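Local atomic coordinates of dihydroorotate dehydrogenase (Schistosoma mansoni, PDB entry 6UY4), a protein that probably catalyses the FMN-dependent oxidation of (S)-dihydroorotate to orotate with a quinone as electron acceptor, a step of de novo pyrimidine synthesis. Residues A[93-97]-A[143-147]; A[111-117]-A[167-173]; A[122-128]-A[139-144]. All coordinates share one frame; numbering follows the deposited sequence.

Contact 1. Residues A[93-97]-A[143-147]; sequences DKDGK and FNSDG
K94 and D95 pass beside S145 and D146, with the CA atoms of K94 and S145 6.3 Å apart. The touching parts are loop on both sides, and their end-to-end directions differ by 39°. No strand pairing joins them. One weak, bent hydrogen bond ties the backbone of one loop to a side chain of the other, from D146 N to D95 OD1 at 3.4 Å.

K94 crosses N144 at about a right angle. Its CE lies 3.3 Å from N144 OD1, so the amide rests against the methylene end of the lysine. K94 is an FMN-binding residue, and N144 packs beside it as a second-shell neighbour.

D95, K97 and D146 form a salt-bridge network between the two loops. The carboxylates of D95 and D146 are stacked, their planes 21° apart. D95 OD2 and D146 OD2 are two acceptors 3.3 Å apart. K97 probably offsets this like charge. Its straight chain brings NZ to 3.7 Å from D95 OD2 and 3.8 Å from D146 OD2, both long salt bridges. Within its own loop, K97 N gives a hydrogen bond to the syn lone pair of D93 OD1 at 2.8 Å.

R154 binds D95 O and makes a weak, long ion pair with D146. The 93-97 loop lies between strand 86-88 and helix 99-105. The 143-147 loop leads from strand 136-139 toward helix 147-153. Both loops also meet strand 109-115: D93 is backbone hydrogen-bonded to G113, and the S145 side chain packs on V115.

Contact 2. Residues A[111-117]-A[167-173]; sequences EVGTVTP and GVNLGCN. With FMN (flavin mononucleotide), chain G.
This is parallel strand pairing in the TIM barrel, between the C-terminal ends of strands 109-115 and 165-170, where FMN binds. The strand axes come within 4.4 Å, with their directions 12° apart. N169 N donates to V112 O at 2.7 Å. N169 O then takes V115 N at 2.9 Å, and V115 O takes G171 N. This ladder skips T114, which follows a cis peptide bond. T114 N turns to FMN O4, 3.2 Å away. Apolar V112, V115, V168 and L170 share one sheet face, backed by helices 147-153 and 179-190. E111 and N169 occupy the flavin side.

With chi1 at -69°, T114 OG1 sits beside its own backbone N, so N and OG1 meet the neighbouring O4 and N3 of the flavin. FMN N3 donates to T114 OG1 at 2.7 Å. The bond from that hydroxyl to N169 OD1 is modelled as very short. N169 ND2 donates to E111 OE2 at 3.3 Å, on the anti side, and also to N200 OD1. Q352 and Y196 hold E111 OE1. These bonds fix the N169 amide, which probably orients the T114 hydroxyl as an acceptor for N3, and may pass some polarisation from E111 toward the flavin.

Contact 3. Residues A[122-128]-A[139-144]; sequences GNARPRI and NRCGFN. With FMN (flavin mononucleotide), chain G.
I128 and N139 form an antiparallel non-hydrogen-bonded pair, CA to CA 4.4 Å, and beside it R140 N donates to R127 O at 2.9 Å. Farther along, the two segments are joined through N123. Its backbone N binds C141 O at 2.8 Å. Its ND2 binds R140 O at 3.2 Å; that oxygen lies in the amide plane of N123, while the donor stands 56° out of the carbonyl plane. N123 thus grips two successive carbonyls.

R127 fills the middle of the contact. Chi1 of 52° puts its CG between the backbone N and the carbonyl carbon, and the chain then runs extended to NE. On the way R127 CD packs on C141 CA at 3.7 Å. N144 CG lies over one face of the guanidinium, with amide and guanidinium planes 51° apart. R127 NH1 and N144 ND2 are both donors and make no bond. The charge is met otherwise: NH1 forms a salt bridge with E47 of helix 46-58, and NH2 donates to L121 O and to N123 O.

The pair I128-N139 opens the beta hairpin of strands 128-131 and 136-139, part of a small antiparallel sheet separate from the parallel barrel strands. This hairpin borders both ligands. I128 belongs to the pocket of the naphthoquinone inhibitor, and its CG1 packs on C141 SG at 3.9 Å. N139 turns its amide over the face of the flavin's dimethylbenzene ring, with ND2 3.3 Å from FMN C8. F143 comes near the other end of the isoalloxazine, its CE2 4.1 Å from FMN O4. R140 leaves in another direction, where NH1 donates to Y299 O and A286 O.

All three contacts lie beside the same flavin. Contact 2 holds its pyrimidine end from the barrel strands, contact 3 reaches both its dimethylbenzene and pyrimidine ends, and in contact 1 the side chain of K94 is about 4 Å from FMN, nearest atoms. Contacts 1 and 2 are close neighbours, centres 7 Å apart, with a probable hydrogen bond between G113 N and D93 O at 3.3 Å. Contacts 1 and 3 share F143 and N144, although their centres are 13 Å apart. F143 also links contact 3 to contact 2: its CE2 is 3.9 Å from T114 OG1. The side chain of I128 is about 3 Å from the bound inhibitor, nearest atoms.

Contact 1. Residues A[93-97]-A[143-147]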
# COMPACT_ATOMS: atom_id res chain seq x y z
N ASP A 93 3.85 -1.91 -7.78
CA ASP A 93 3.74 -3.04 -8.70
C ASP A 93 2.27 -3.39 -8.88
O ASP A 93 1.76 -4.40 -8.38
CB ASP A 93 4.56 -4.22 -8.20
CG ASP A 93 4.77 -5.27 -9.27
OD1 ASP A 93 4.45 -5.00 -10.44
OD2 ASP A 93 5.26 -6.37 -8.93
N LYS A 94 1.57 -2.51 -9.60
CA LYS A 94 0.13 -2.67 -9.79
C LYS A 94 -0.21 -3.95 -10.54
O LYS A 94 -1.28 -4.54 -10.31
CB LYS A 94 -0.44 -1.47 -10.54
CG LYS A 94 -0.33 -0.14 -9.81
CD LYS A 94 -0.73 1.00 -10.73
CE LYS A 94 -0.77 2.33 -9.99
NZ LYS A 94 -1.82 2.34 -8.93
N ASP A 95 0.67 -4.40 -11.43
CA ASP A 95 0.38 -5.51 -12.33
C ASP A 95 1.25 -6.74 -12.05
O ASP A 95 1.19 -7.71 -12.82
CB ASP A 95 0.54 -5.07 -13.78
CG ASP A 95 -0.20 -3.78 -14.08
OD1 ASP A 95 -1.33 -3.60 -13.56
OD2 ASP A 95 0.35 -2.93 -14.82
N GLY A 96 2.05 -6.72 -10.99
CA GLY A 96 2.89 -7.86 -10.67
C GLY A 96 3.98 -8.12 -11.69
O GLY A 96 4.31 -9.28 -11.95
N LYS A 97 4.56 -7.06 -12.26
CA LYS A 97 5.59 -7.21 -13.28
C LYS A 97 7.00 -7.19 -12.71
O LYS A 97 7.93 -7.66 -13.39
CB LYS A 97 5.46 -6.09 -14.32
CG LYS A 97 4.12 -6.06 -15.04
CD LYS A 97 4.05 -4.89 -16.01
CE LYS A 97 2.74 -4.88 -16.76
NZ LYS A 97 2.63 -3.71 -17.68
N PHE A 143 -7.11 3.51 -9.81
CA PHE A 143 -7.07 2.06 -10.01
C PHE A 143 -6.91 1.71 -11.50
O PHE A 143 -7.84 1.28 -12.18
CB PHE A 143 -8.33 1.39 -9.44
CG PHE A 143 -8.42 1.45 -7.94
CD1 PHE A 143 -9.61 1.13 -7.29
CD2 PHE A 143 -7.33 1.82 -7.17
CE1 PHE A 143 -9.70 1.18 -5.92
CE2 PHE A 143 -7.42 1.87 -5.79
CZ PHE A 143 -8.61 1.55 -5.16
N ASN A 144 -5.68 1.92 -11.98
CA ASN A 144 -5.30 1.51 -13.32
C ASN A 144 -4.65 0.13 -13.23
O ASN A 144 -3.53 -0.01 -12.73
CB ASN A 144 -4.37 2.53 -13.97
CG ASN A 144 -3.20 2.90 -13.08
OD1 ASN A 144 -3.35 3.08 -11.87
ND2 ASN A 144 -2.02 3.03 -13.67
N SER A 145 -5.37 -0.90 -13.69
CA SER A 145 -4.92 -2.27 -13.54
C SER A 145 -5.11 -3.02 -14.85
O SER A 145 -5.89 -2.61 -15.72
CB SER A 145 -5.67 -2.99 -12.41
OG SER A 145 -5.12 -4.26 -12.15
N ASP A 146 -4.37 -4.12 -14.99
CA ASP A 146 -4.45 -4.97 -16.17
C ASP A 146 -5.51 -6.06 -16.05
O ASP A 146 -5.62 -6.89 -16.96
CB ASP A 146 -3.08 -5.61 -16.44
CG ASP A 146 -2.04 -4.61 -16.87
OD1 ASP A 146 -2.38 -3.41 -16.98
OD2 ASP A 146 -0.88 -5.01 -17.11
N GLY A 147 -6.27 -6.08 -14.97
CA GLY A 147 -7.31 -7.08 -14.78
C GLY A 147 -6.83 -8.26 -13.96
O GLY A 147 -5.65 -8.45 -13.69

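Contact 2. Residues A[111-117]-A[167-173]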
# COMPACT_ATOMS: atom_id res chain seq x y z
N GLU A 111 3.28 -5.86 -2.01
CA GLU A 111 1.82 -5.90 -2.08
C GLU A 111 1.41 -5.54 -3.50
O GLU A 111 1.26 -4.36 -3.84
CB GLU A 111 1.20 -4.96 -1.05
CG GLU A 111 -0.32 -5.00 -0.99
CD GLU A 111 -0.86 -4.36 0.27
OE1 GLU A 111 -0.35 -4.67 1.37
OE2 GLU A 111 -1.80 -3.54 0.17
N VAL A 112 1.25 -6.56 -4.34
CA VAL A 112 0.79 -6.35 -5.71
C VAL A 112 -0.64 -5.83 -5.70
O VAL A 112 -1.49 -6.32 -4.94
CB VAL A 112 0.91 -7.66 -6.52
CG1 VAL A 112 0.44 -7.45 -7.95
CG2 VAL A 112 2.34 -8.17 -6.50
N GLY A 113 -0.91 -4.84 -6.54
CA GLY A 113 -2.23 -4.23 -6.58
C GLY A 113 -2.14 -2.73 -6.74
O GLY A 113 -1.04 -2.17 -6.77
N THR A 114 -3.29 -2.05 -6.82
CA THR A 114 -4.60 -2.68 -6.72
C THR A 114 -5.06 -3.28 -8.04
O THR A 114 -4.95 -2.65 -9.09
CB THR A 114 -5.66 -1.66 -6.23
OG1 THR A 114 -5.40 -1.32 -4.86
CG2 THR A 114 -7.06 -2.22 -6.35
N VAL A 115 -5.57 -4.51 -7.99
CA VAL A 115 -6.01 -5.25 -9.17
C VAL A 115 -7.54 -5.25 -9.20
O VAL A 115 -8.19 -5.58 -8.20
CB VAL A 115 -5.46 -6.68 -9.17
CG1 VAL A 115 -5.83 -7.39 -10.46
CG2 VAL A 115 -3.96 -6.68 -8.97
N THR A 116 -8.10 -4.89 -10.35
CA THR A 116 -9.53 -4.92 -10.62
C THR A 116 -9.88 -6.14 -11.46
O THR A 116 -9.01 -6.72 -12.12
CB THR A 116 -9.96 -3.64 -11.34
OG1 THR A 116 -9.18 -3.48 -12.53
CG2 THR A 116 -9.77 -2.43 -10.44
N PRO A 117 -11.15 -6.58 -11.45
CA PRO A 117 -11.53 -7.74 -12.26
C PRO A 117 -11.27 -7.54 -13.75
O PRO A 117 -10.55 -8.34 -14.37
CB PRO A 117 -13.03 -7.89 -11.98
CG PRO A 117 -13.20 -7.31 -10.62
CD PRO A 117 -12.24 -6.16 -10.55
N GLY A 167 1.58 -10.16 -1.24
CA GLY A 167 0.16 -9.98 -1.02
C GLY A 167 -0.50 -9.35 -2.23
O GLY A 167 0.17 -8.75 -3.06
N VAL A 168 -1.82 -9.49 -2.34
CA VAL A 168 -2.58 -8.94 -3.45
C VAL A 168 -3.65 -8.02 -2.90
O VAL A 168 -4.43 -8.41 -2.02
CB VAL A 168 -3.21 -10.05 -4.32
CG1 VAL A 168 -4.02 -9.43 -5.45
CG2 VAL A 168 -2.12 -10.95 -4.88
N ASN A 169 -3.70 -6.79 -3.41
CA ASN A 169 -4.68 -5.80 -3.02
C ASN A 169 -5.80 -5.78 -4.05
O ASN A 169 -5.58 -5.44 -5.21
CB ASN A 169 -4.04 -4.41 -2.90
CG ASN A 169 -4.99 -3.38 -2.32
OD1 ASN A 169 -5.90 -2.91 -3.00
ND2 ASN A 169 -4.77 -3.02 -1.06
N LEU A 170 -7.01 -6.15 -3.61
CA LEU A 170 -8.14 -6.31 -4.52
C LEU A 170 -8.97 -5.04 -4.59
O LEU A 170 -9.13 -4.33 -3.60
CB LEU A 170 -9.01 -7.48 -4.07
CG LEU A 170 -8.24 -8.77 -3.80
CD1 LEU A 170 -9.13 -9.79 -3.10
CD2 LEU A 170 -7.68 -9.34 -5.09
N GLY A 171 -9.49 -4.75 -5.79
CA GLY A 171 -10.33 -3.59 -6.00
C GLY A 171 -11.47 -3.92 -6.94
O GLY A 171 -11.61 -5.04 -7.42
N CYS A 172 -12.30 -2.90 -7.20
CA CYS A 172 -13.45 -3.03 -8.08
C CYS A 172 -13.30 -2.09 -9.26
O CYS A 172 -12.59 -1.08 -9.21
CB CYS A 172 -14.76 -2.73 -7.33
SG CYS A 172 -14.92 -1.03 -6.76
N ASN A 173 -14.00 -2.43 -10.35
CA ASN A 173 -13.98 -1.59 -11.53
C ASN A 173 -14.83 -0.33 -11.32
O ASN A 173 -15.68 -0.27 -10.43
CB ASN A 173 -14.50 -2.37 -12.75
CG ASN A 173 -13.47 -3.33 -13.30
OD1 ASN A 173 -13.65 -4.55 -13.25
ND2 ASN A 173 -12.38 -2.79 -13.83
N1 FMN G . -2.79 2.04 -2.15
C2 FMN G . -3.61 0.98 -2.47
O2 FMN G . -4.15 0.33 -1.57
N3 FMN G . -3.83 0.64 -3.79
C4 FMN G . -3.23 1.36 -4.80
O4 FMN G . -3.42 1.05 -5.97
C4A FMN G . -2.40 2.43 -4.49
N5 FMN G . -1.80 3.15 -5.50
C5A FMN G . -0.98 4.22 -5.19
C6 FMN G . -0.37 4.94 -6.21
C7 FMN G . 0.46 6.01 -5.91
C7M FMN G . 1.11 6.79 -7.01
C8 FMN G . 0.68 6.36 -4.58
C8M FMN G . 1.58 7.52 -4.25
C9 FMN G . 0.08 5.64 -3.56
C9A FMN G . -0.75 4.56 -3.86
N10 FMN G . -1.36 3.83 -2.85
C10 FMN G . -2.18 2.77 -3.16
C1' FMN G . -1.14 4.19 -1.41
C2' FMN G . 0.10 3.48 -0.86
O2' FMN G . -0.01 2.09 -1.08
C3' FMN G . 0.25 3.74 0.63
O3' FMN G . -0.95 3.42 1.29
C4' FMN G . 0.63 5.18 0.94
O4' FMN G . 1.26 5.78 -0.18
C5' FMN G . 1.58 5.19 2.12
O5' FMN G . 2.17 6.46 2.28
P FMN G . 3.75 6.61 2.07
O1P FMN G . 4.13 8.04 2.37
O2P FMN G . 4.50 5.66 2.97
O3P FMN G . 4.07 6.31 0.63

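Contact 3. Residues A[122-128]-A[139-144]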
# COMPACT_ATOMS: atom_id res chain seq x y z
N GLY A 122 -8.27 3.91 -15.76
CA GLY A 122 -8.05 4.84 -14.68
C GLY A 122 -8.41 6.26 -15.07
O GLY A 122 -8.95 6.53 -16.14
N ASN A 123 -8.09 7.18 -14.16
CA ASN A 123 -8.39 8.58 -14.38
C ASN A 123 -7.43 9.18 -15.42
O ASN A 123 -6.39 8.61 -15.74
CB ASN A 123 -8.30 9.36 -13.07
CG ASN A 123 -9.38 8.96 -12.08
OD1 ASN A 123 -10.51 8.66 -12.47
ND2 ASN A 123 -9.04 8.96 -10.80
N ALA A 124 -7.81 10.35 -15.93
CA ALA A 124 -7.04 11.00 -16.97
C ALA A 124 -5.68 11.46 -16.45
O ALA A 124 -5.53 11.80 -15.27
CB ALA A 124 -7.81 12.18 -17.55
N ARG A 125 -4.68 11.48 -17.35
CA ARG A 125 -3.31 11.89 -17.09
C ARG A 125 -3.11 13.35 -17.48
O ARG A 125 -3.75 13.84 -18.42
CB ARG A 125 -2.33 11.01 -17.87
CG ARG A 125 -2.45 9.52 -17.54
CD ARG A 125 -1.47 8.69 -18.34
NE ARG A 125 -0.08 9.00 -18.00
CZ ARG A 125 0.97 8.38 -18.52
NH1 ARG A 125 0.80 7.41 -19.41
NH2 ARG A 125 2.20 8.73 -18.15
N PRO A 126 -2.22 14.09 -16.80
CA PRO A 126 -1.37 13.64 -15.68
C PRO A 126 -2.13 13.42 -14.38
O PRO A 126 -3.00 14.21 -14.02
CB PRO A 126 -0.37 14.79 -15.53
CG PRO A 126 -1.11 15.98 -16.01
CD PRO A 126 -1.97 15.50 -17.14
N ARG A 127 -1.79 12.34 -13.68
CA ARG A 127 -2.45 11.98 -12.43
C ARG A 127 -1.45 11.73 -11.30
O ARG A 127 -1.84 11.19 -10.26
CB ARG A 127 -3.34 10.75 -12.63
CG ARG A 127 -2.62 9.57 -13.27
CD ARG A 127 -3.60 8.58 -13.88
NE ARG A 127 -2.92 7.44 -14.49
CZ ARG A 127 -3.52 6.50 -15.20
NH1 ARG A 127 -2.82 5.50 -15.72
NH2 ARG A 127 -4.83 6.56 -15.40
N ILE A 128 -0.19 12.10 -11.48
CA ILE A 128 0.84 11.94 -10.46
C ILE A 128 1.69 13.20 -10.45
O ILE A 128 2.14 13.66 -11.50
CB ILE A 128 1.72 10.70 -10.71
CG1 ILE A 128 0.92 9.42 -10.51
CG2 ILE A 128 2.93 10.72 -9.81
CD1 ILE A 128 1.72 8.16 -10.75
N ASN A 139 -1.33 11.99 -5.86
CA ASN A 139 -1.74 11.14 -6.97
C ASN A 139 -3.25 10.98 -6.99
O ASN A 139 -3.91 11.02 -5.95
CB ASN A 139 -1.08 9.75 -6.89
CG ASN A 139 -1.89 8.76 -6.07
OD1 ASN A 139 -2.71 8.02 -6.61
ND2 ASN A 139 -1.66 8.74 -4.76
N ARG A 140 -3.79 10.78 -8.19
CA ARG A 140 -5.20 10.47 -8.40
C ARG A 140 -5.30 9.47 -9.56
O ARG A 140 -5.98 9.69 -10.56
CB ARG A 140 -6.01 11.74 -8.68
CG ARG A 140 -5.41 12.65 -9.74
CD ARG A 140 -6.40 13.73 -10.15
NE ARG A 140 -5.86 14.63 -11.17
CZ ARG A 140 -5.32 15.82 -10.92
NH1 ARG A 140 -5.27 16.27 -9.67
NH2 ARG A 140 -4.85 16.56 -11.91
N CYS A 141 -4.61 8.34 -9.41
CA CYS A 141 -4.54 7.35 -10.49
C CYS A 141 -5.91 6.77 -10.80
O CYS A 141 -6.34 6.75 -11.96
CB CYS A 141 -3.56 6.24 -10.11
SG CYS A 141 -1.87 6.80 -9.80
N GLY A 142 -6.62 6.30 -9.78
CA GLY A 142 -7.96 5.77 -9.98
C GLY A 142 -8.00 4.31 -10.38
O GLY A 142 -8.83 3.92 -11.21
N PHE A 143 -7.11 3.51 -9.81
CA PHE A 143 -7.07 2.06 -10.01
C PHE A 143 -6.91 1.71 -11.50
O PHE A 143 -7.84 1.28 -12.18
CB PHE A 143 -8.33 1.39 -9.44
CG PHE A 143 -8.42 1.45 -7.94
CD1 PHE A 143 -9.61 1.13 -7.29
CD2 PHE A 143 -7.33 1.82 -7.17
CE1 PHE A 143 -9.70 1.18 -5.92
CE2 PHE A 143 -7.42 1.87 -5.79
CZ PHE A 143 -8.61 1.55 -5.16
N ASN A 144 -5.68 1.92 -11.98
CA ASN A 144 -5.30 1.51 -13.32
C ASN A 144 -4.65 0.13 -13.23
O ASN A 144 -3.53 -0.01 -12.73
CB ASN A 144 -4.37 2.53 -13.97
CG ASN A 144 -3.20 2.90 -13.08
OD1 ASN A 144 -3.35 3.08 -11.87
ND2 ASN A 144 -2.02 3.03 -13.67
N1 FMN G . -2.79 2.04 -2.15
C2 FMN G . -3.61 0.98 -2.47
O2 FMN G . -4.15 0.33 -1.57
N3 FMN G . -3.83 0.64 -3.79
C4 FMN G . -3.23 1.36 -4.80
O4 FMN G . -3.42 1.05 -5.97
C4A FMN G . -2.40 2.43 -4.49
N5 FMN G . -1.80 3.15 -5.50
C5A FMN G . -0.98 4.22 -5.19
C6 FMN G . -0.37 4.94 -6.21
C7 FMN G . 0.46 6.01 -5.91
C7M FMN G . 1.11 6.79 -7.01
C8 FMN G . 0.68 6.36 -4.58
C8M FMN G . 1.58 7.52 -4.25
C9 FMN G . 0.08 5.64 -3.56
C9A FMN G . -0.75 4.56 -3.86
N10 FMN G . -1.36 3.83 -2.85
C10 FMN G . -2.18 2.77 -3.16
C1' FMN G . -1.14 4.19 -1.41
C2' FMN G . 0.10 3.48 -0.86
O2' FMN G . -0.01 2.09 -1.08
C3' FMN G . 0.25 3.74 0.63
O3' FMN G . -0.95 3.42 1.29
C4' FMN G . 0.63 5.18 0.94
O4' FMN G . 1.26 5.78 -0.18
C5' FMN G . 1.58 5.19 2.12
O5' FMN G . 2.17 6.46 2.28
P FMN G . 3.75 6.61 2.07
O1P FMN G . 4.13 8.04 2.37
O2P FMN G . 4.50 5.66 2.97
O3P FMN G . 4.07 6.31 0.63